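Local coordinates for thiosulfate sulfurtransferase (Pseudomonas aeruginosa, PDB 1YT8), which probably transfers sulfur from thiosulfate to cyanide, as a sulfurtransferase built from repeated rhodanese-like domains, at residues E146-D151 / E180-P185; G322-L327 / G346-V351. One frame throughout, in Å; residues are numbered along the deposited sequence.

Interactions 1 and 2 lie in different rhodanese-like domains of one chain, and interaction 1 closes before interaction 2 opens. Their centres are 32 Å apart and their nearest atoms about 18 Å, so they do not touch. Each involves a strand of a parallel five-stranded sheet, and the two sheets have the same strand order, 1-5-4-2-3. Interaction 1 packs a helix end and the loop after it on strand 147-151. Interaction 2 pairs strands 324-328 and 348-352 within the sheet. The sulfite pocket draws on both domains: Cys193 to Arg198 follow strand 188-192, the neighbour of strand 147-151, and Gln312 comes from the domain of interaction 2.

Interaction 1 of 2, residues E146-D151 / E180-P185; sequences EAVILD and ELAPDP
Leu150 and Leu181 meet through their methyl ends, with CD2 of Leu150 4.0 Å from CD1 of Leu181. The two side chains slant across each other. Leu150 lies on strand 147-151, and Leu181 is the last residue of helix 174-181. Val148 is the next side chain on this face of the strand, and its two methyls find different partners. CG1 lies 3.7 Å from the backbone O of Leu181, a van der Waals contact with a carbonyl at the helix end. CG2 faces the CB of Ala182 at 4.2 Å. Ala182 is the first residue to leave helical geometry, and its methyl points toward the strand. Val189 of strand 188-192 touches both Leu150 and Ala182 and extends the apolar patch.

At the outer end, Glu146 and Asp184 bring two carboxylates together. OE2 of Glu146 is 3.7 Å from OD2 of Asp184. The side chains cross at about a right angle, and the carboxylate planes are turned 60° apart. The Glu146 chain reaches over fully extended, with CG anti to the backbone N (chi1 179°). Two like charges this close should repel, but Asp184 OD2 also forms a salt bridge with Arg186, which would be expected to offset part of the repulsion. Glu146 also touches Arg186. The polar pair thus lies at the exposed end of the contact, while Leu150 is buried at the other.

Residues 146-150 and 181-184 run in roughly opposed directions, 149° apart. This is plain packing of a helix end and its following loop on a parallel sheet, as found in the alpha/beta rhodanese fold, where strand 188-192 then pairs beside strand 147-151.

Interaction 2 of 2, residues G322-L327 / G346-V351; sequences GARLVL and GWQVAV
Leu325, Leu327, Val349 and Trp347 form the apolar centre. CD1 of Leu325 lies 3.6 Å from CE3 of Trp347, approaching the ring obliquely. CB of Leu325 and CG of Leu327 both pack against CG2 of Val349, which stands anti to the backbone N. Leu342 and Ser338 of helix 334-344 cover this side, touching Leu325 and Leu327. The parallel strands are joined by three backbone bonds: Leu325 N to Gln348 O, Ala350 N to Leu325 O (2.8 Å) and Leu327 N to Ala350 O.

Near the start of the strands, a water bridges the pair. It donates to Ala323 O at 2.7 Å and accepts from Gln348 N. On the face away from Leu325 and Val349, Arg324 and Gln348 lie side by side, pointing the same way, with CD of Arg324 3.4 Å from OE1 of Gln348. Their guanidinium and amide planes are 65° apart. A second water accepts from Arg324 NH1 and Gln348 NE2.

This is the strand pair of a right-handed beta-alpha-beta crossover. The apolar face lies against the connecting helix, while the Arg324 and Gln348 head groups at the other face are satisfied by Glu278, Arg281 and a shared water.

Interaction 1 of 2, residues E146-D151 / E180-P185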
loop_
_atom_site.group_PDB
_atom_site.type_symbol
_atom_site.label_atom_id
_atom_site.label_comp_id
_atom_site.label_asym_id
_atom_site.label_seq_id
_atom_site.Cartn_x
_atom_site.Cartn_y
_atom_site.Cartn_z
ATOM N N GLU A 146 9.308 -31.225 -13.640
ATOM C CA GLU A 146 9.901 -30.895 -12.355
ATOM C C GLU A 146 10.008 -29.376 -12.324
ATOM O O GLU A 146 10.946 -28.788 -12.871
ATOM C CB GLU A 146 11.294 -31.512 -12.219
ATOM C CG GLU A 146 11.979 -31.170 -10.899
ATOM C CD GLU A 146 13.316 -31.866 -10.750
ATOM O OE1 GLU A 146 14.172 -31.696 -11.643
ATOM O OE2 GLU A 146 13.517 -32.581 -9.739
ATOM N N ALA A 147 9.024 -28.750 -11.693
ATOM C CA ALA A 147 8.984 -27.304 -11.605
ATOM C C ALA A 147 8.091 -26.898 -10.453
ATOM O O ALA A 147 7.147 -27.607 -10.114
ATOM C CB ALA A 147 8.436 -26.718 -12.905
ATOM N N VAL A 148 8.397 -25.762 -9.845
ATOM C CA VAL A 148 7.573 -25.253 -8.759
ATOM C C VAL A 148 7.104 -23.871 -9.177
ATOM O O VAL A 148 7.835 -23.130 -9.838
ATOM C CB VAL A 148 8.348 -25.174 -7.418
ATOM C CG1 VAL A 148 8.697 -26.583 -6.946
ATOM C CG2 VAL A 148 9.601 -24.329 -7.568
ATOM N N ILE A 149 5.864 -23.545 -8.831
ATOM C CA ILE A 149 5.292 -22.248 -9.161
ATOM C C ILE A 149 5.157 -21.507 -7.841
ATOM O O ILE A 149 4.415 -21.931 -6.955
ATOM C CB ILE A 149 3.910 -22.404 -9.837
ATOM C CG1 ILE A 149 4.056 -23.267 -11.097
ATOM C CG2 ILE A 149 3.343 -21.031 -10.205
ATOM C CD1 ILE A 149 2.763 -23.491 -11.874
ATOM N N LEU A 150 5.895 -20.410 -7.714
ATOM C CA LEU A 150 5.890 -19.616 -6.491
ATOM C C LEU A 150 5.121 -18.316 -6.692
ATOM O O LEU A 150 5.424 -17.539 -7.598
ATOM C CB LEU A 150 7.329 -19.321 -6.067
ATOM C CG LEU A 150 8.261 -20.542 -6.108
ATOM C CD1 LEU A 150 9.644 -20.136 -5.627
ATOM C CD2 LEU A 150 7.708 -21.667 -5.243
ATOM N N ASP A 151 4.127 -18.096 -5.835
ATOM C CA ASP A 151 3.274 -16.912 -5.892
ATOM C C ASP A 151 3.859 -15.822 -4.991
ATOM O O ASP A 151 3.898 -15.976 -3.766
ATOM C CB ASP A 151 1.870 -17.294 -5.429
ATOM C CG ASP A 151 0.829 -16.284 -5.835
ATOM O OD1 ASP A 151 1.041 -15.080 -5.580
ATOM O OD2 ASP A 151 -0.206 -16.699 -6.403
ATOM N N GLU A 180 15.098 -24.393 -0.411
ATOM C CA GLU A 180 14.342 -25.427 0.298
ATOM C C GLU A 180 13.145 -25.906 -0.527
ATOM O O GLU A 180 12.658 -27.019 -0.339
ATOM C CB GLU A 180 13.833 -24.887 1.641
ATOM C CG GLU A 180 14.902 -24.319 2.570
ATOM C CD GLU A 180 15.403 -25.314 3.607
ATOM O OE1 GLU A 180 14.574 -26.042 4.196
ATOM O OE2 GLU A 180 16.628 -25.352 3.854
ATOM N N LEU A 181 12.662 -25.062 -1.432
ATOM C CA LEU A 181 11.516 -25.422 -2.263
ATOM C C LEU A 181 11.936 -26.021 -3.605
ATOM O O LEU A 181 11.169 -26.752 -4.233
ATOM C CB LEU A 181 10.629 -24.193 -2.492
ATOM C CG LEU A 181 9.984 -23.607 -1.230
ATOM C CD1 LEU A 181 9.237 -22.333 -1.582
ATOM C CD2 LEU A 181 9.037 -24.623 -0.608
ATOM N N ALA A 182 13.158 -25.713 -4.032
ATOM C CA ALA A 182 13.691 -26.220 -5.294
ATOM C C ALA A 182 15.170 -26.571 -5.124
ATOM O O ALA A 182 16.042 -25.986 -5.774
ATOM C CB ALA A 182 13.520 -25.170 -6.388
ATOM N N PRO A 183 15.470 -27.547 -4.249
ATOM C CA PRO A 183 16.848 -27.978 -3.983
ATOM C C PRO A 183 17.611 -28.539 -5.182
ATOM O O PRO A 183 18.830 -28.387 -5.272
ATOM C CB PRO A 183 16.678 -29.005 -2.860
ATOM C CG PRO A 183 15.316 -29.583 -3.131
ATOM C CD PRO A 183 14.508 -28.342 -3.464
ATOM N N ASP A 184 16.898 -29.185 -6.097
ATOM C CA ASP A 184 17.523 -29.755 -7.285
ATOM C C ASP A 184 17.742 -28.629 -8.299
ATOM O O ASP A 184 16.796 -27.955 -8.703
ATOM C CB ASP A 184 16.612 -30.827 -7.890
ATOM C CG ASP A 184 17.335 -31.722 -8.880
ATOM O OD1 ASP A 184 18.119 -31.204 -9.702
ATOM O OD2 ASP A 184 17.108 -32.950 -8.842
ATOM N N PRO A 185 18.995 -28.407 -8.721
ATOM C CA PRO A 185 19.274 -27.343 -9.693
ATOM C C PRO A 185 18.538 -27.506 -11.021
ATOM O O PRO A 185 18.387 -26.544 -11.776
ATOM C CB PRO A 185 20.793 -27.407 -9.847
ATOM C CG PRO A 185 21.094 -28.851 -9.600
ATOM C CD PRO A 185 20.217 -29.166 -8.407
#

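Interaction 2 of 2, residues G322-L327 / G346-V351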
loop_
_atom_site.group_PDB
_atom_site.type_symbol
_atom_site.label_atom_id
_atom_site.label_comp_id
_atom_site.label_asym_id
_atom_site.label_seq_id
_atom_site.Cartn_x
_atom_site.Cartn_y
_atom_site.Cartn_z
ATOM N N GLY A 322 12.308 11.245 -1.977
ATOM C CA GLY A 322 13.562 11.876 -1.605
ATOM C C GLY A 322 13.959 11.508 -0.184
ATOM O O GLY A 322 15.071 11.811 0.257
ATOM N N ALA A 323 13.046 10.852 0.533
ATOM C CA ALA A 323 13.290 10.423 1.910
ATOM C C ALA A 323 14.325 9.307 1.975
ATOM O O ALA A 323 14.792 8.816 0.948
ATOM C CB ALA A 323 11.991 9.955 2.562
ATOM N N ARG A 324 14.631 8.898 3.202
ATOM C CA ARG A 324 15.627 7.880 3.514
ATOM C C ARG A 324 14.951 6.647 4.124
ATOM O O ARG A 324 14.080 6.787 4.976
ATOM C CB ARG A 324 16.595 8.498 4.528
ATOM C CG ARG A 324 18.021 8.085 4.426
ATOM C CD ARG A 324 18.939 9.208 4.921
ATOM N NE ARG A 324 18.599 9.758 6.239
ATOM C CZ ARG A 324 19.373 10.630 6.887
ATOM N NH1 ARG A 324 20.507 11.034 6.332
ATOM N NH2 ARG A 324 19.030 11.098 8.081
ATOM N N LEU A 325 15.357 5.449 3.698
ATOM C CA LEU A 325 14.790 4.202 4.224
ATOM C C LEU A 325 15.842 3.299 4.880
ATOM O O LEU A 325 16.944 3.146 4.363
ATOM C CB LEU A 325 14.106 3.401 3.108
ATOM C CG LEU A 325 12.722 3.802 2.593
ATOM C CD1 LEU A 325 12.721 5.227 2.092
ATOM C CD2 LEU A 325 12.326 2.844 1.480
ATOM N N VAL A 326 15.495 2.705 6.018
ATOM C CA VAL A 326 16.394 1.788 6.723
ATOM C C VAL A 326 15.628 0.474 6.890
ATOM O O VAL A 326 14.578 0.438 7.527
ATOM C CB VAL A 326 16.790 2.326 8.109
ATOM C CG1 VAL A 326 17.659 1.306 8.831
ATOM C CG2 VAL A 326 17.539 3.637 7.958
ATOM N N LEU A 327 16.154 -0.606 6.320
ATOM C CA LEU A 327 15.459 -1.887 6.378
ATOM C C LEU A 327 15.974 -2.887 7.404
ATOM O O LEU A 327 17.186 -3.070 7.571
ATOM C CB LEU A 327 15.454 -2.532 4.989
ATOM C CG LEU A 327 14.924 -1.669 3.841
ATOM C CD1 LEU A 327 14.716 -2.549 2.609
ATOM C CD2 LEU A 327 13.605 -0.996 4.245
ATOM N N GLY A 346 15.495 4.523 -7.250
ATOM C CA GLY A 346 15.997 5.831 -6.857
ATOM C C GLY A 346 15.992 6.230 -5.394
ATOM O O GLY A 346 16.286 7.384 -5.077
ATOM N N TRP A 347 15.672 5.304 -4.497
ATOM C CA TRP A 347 15.639 5.638 -3.078
ATOM C C TRP A 347 16.996 5.550 -2.396
ATOM O O TRP A 347 17.835 4.720 -2.761
ATOM C CB TRP A 347 14.686 4.709 -2.315
ATOM C CG TRP A 347 13.244 4.865 -2.668
ATOM C CD1 TRP A 347 12.537 4.147 -3.593
ATOM C CD2 TRP A 347 12.336 5.824 -2.121
ATOM N NE1 TRP A 347 11.241 4.601 -3.655
ATOM C CE2 TRP A 347 11.090 5.633 -2.763
ATOM C CE3 TRP A 347 12.454 6.832 -1.151
ATOM C CZ2 TRP A 347 9.968 6.414 -2.467
ATOM C CZ3 TRP A 347 11.337 7.609 -0.857
ATOM C CH2 TRP A 347 10.108 7.394 -1.515
ATOM N N GLN A 348 17.212 6.422 -1.414
ATOM C CA GLN A 348 18.428 6.355 -0.621
ATOM C C GLN A 348 17.991 5.333 0.416
ATOM O O GLN A 348 17.050 5.567 1.182
ATOM C CB GLN A 348 18.745 7.692 0.051
ATOM C CG GLN A 348 19.786 7.562 1.160
ATOM C CD GLN A 348 20.337 8.899 1.617
ATOM O OE1 GLN A 348 19.632 9.909 1.619
ATOM N NE2 GLN A 348 21.601 8.906 2.023
ATOM N N VAL A 349 18.656 4.189 0.429
ATOM C CA VAL A 349 18.273 3.130 1.344
ATOM C C VAL A 349 19.469 2.440 1.981
ATOM O O VAL A 349 20.522 2.270 1.360
ATOM C CB VAL A 349 17.407 2.082 0.599
ATOM C CG1 VAL A 349 18.176 1.529 -0.590
ATOM C CG2 VAL A 349 16.993 0.960 1.548
ATOM N N ALA A 350 19.289 2.044 3.234
ATOM C CA ALA A 350 20.329 1.361 3.982
ATOM C C ALA A 350 19.747 0.122 4.648
ATOM O O ALA A 350 18.545 0.052 4.903
ATOM C CB ALA A 350 20.898 2.295 5.043
ATOM N N VAL A 351 20.604 -0.860 4.907
ATOM C CA VAL A 351 20.199 -2.078 5.598
ATOM C C VAL A 351 20.879 -2.001 6.965
ATOM O O VAL A 351 22.063 -1.665 7.057
ATOM C CB VAL A 351 20.669 -3.342 4.848
ATOM C CG1 VAL A 351 20.447 -4.574 5.711
ATOM C CG2 VAL A 351 19.897 -3.477 3.536
HETATM O O HOH W 1 15.439 8.719 -1.705
HETATM O O HOH W 2 22.453 10.805 4.212
#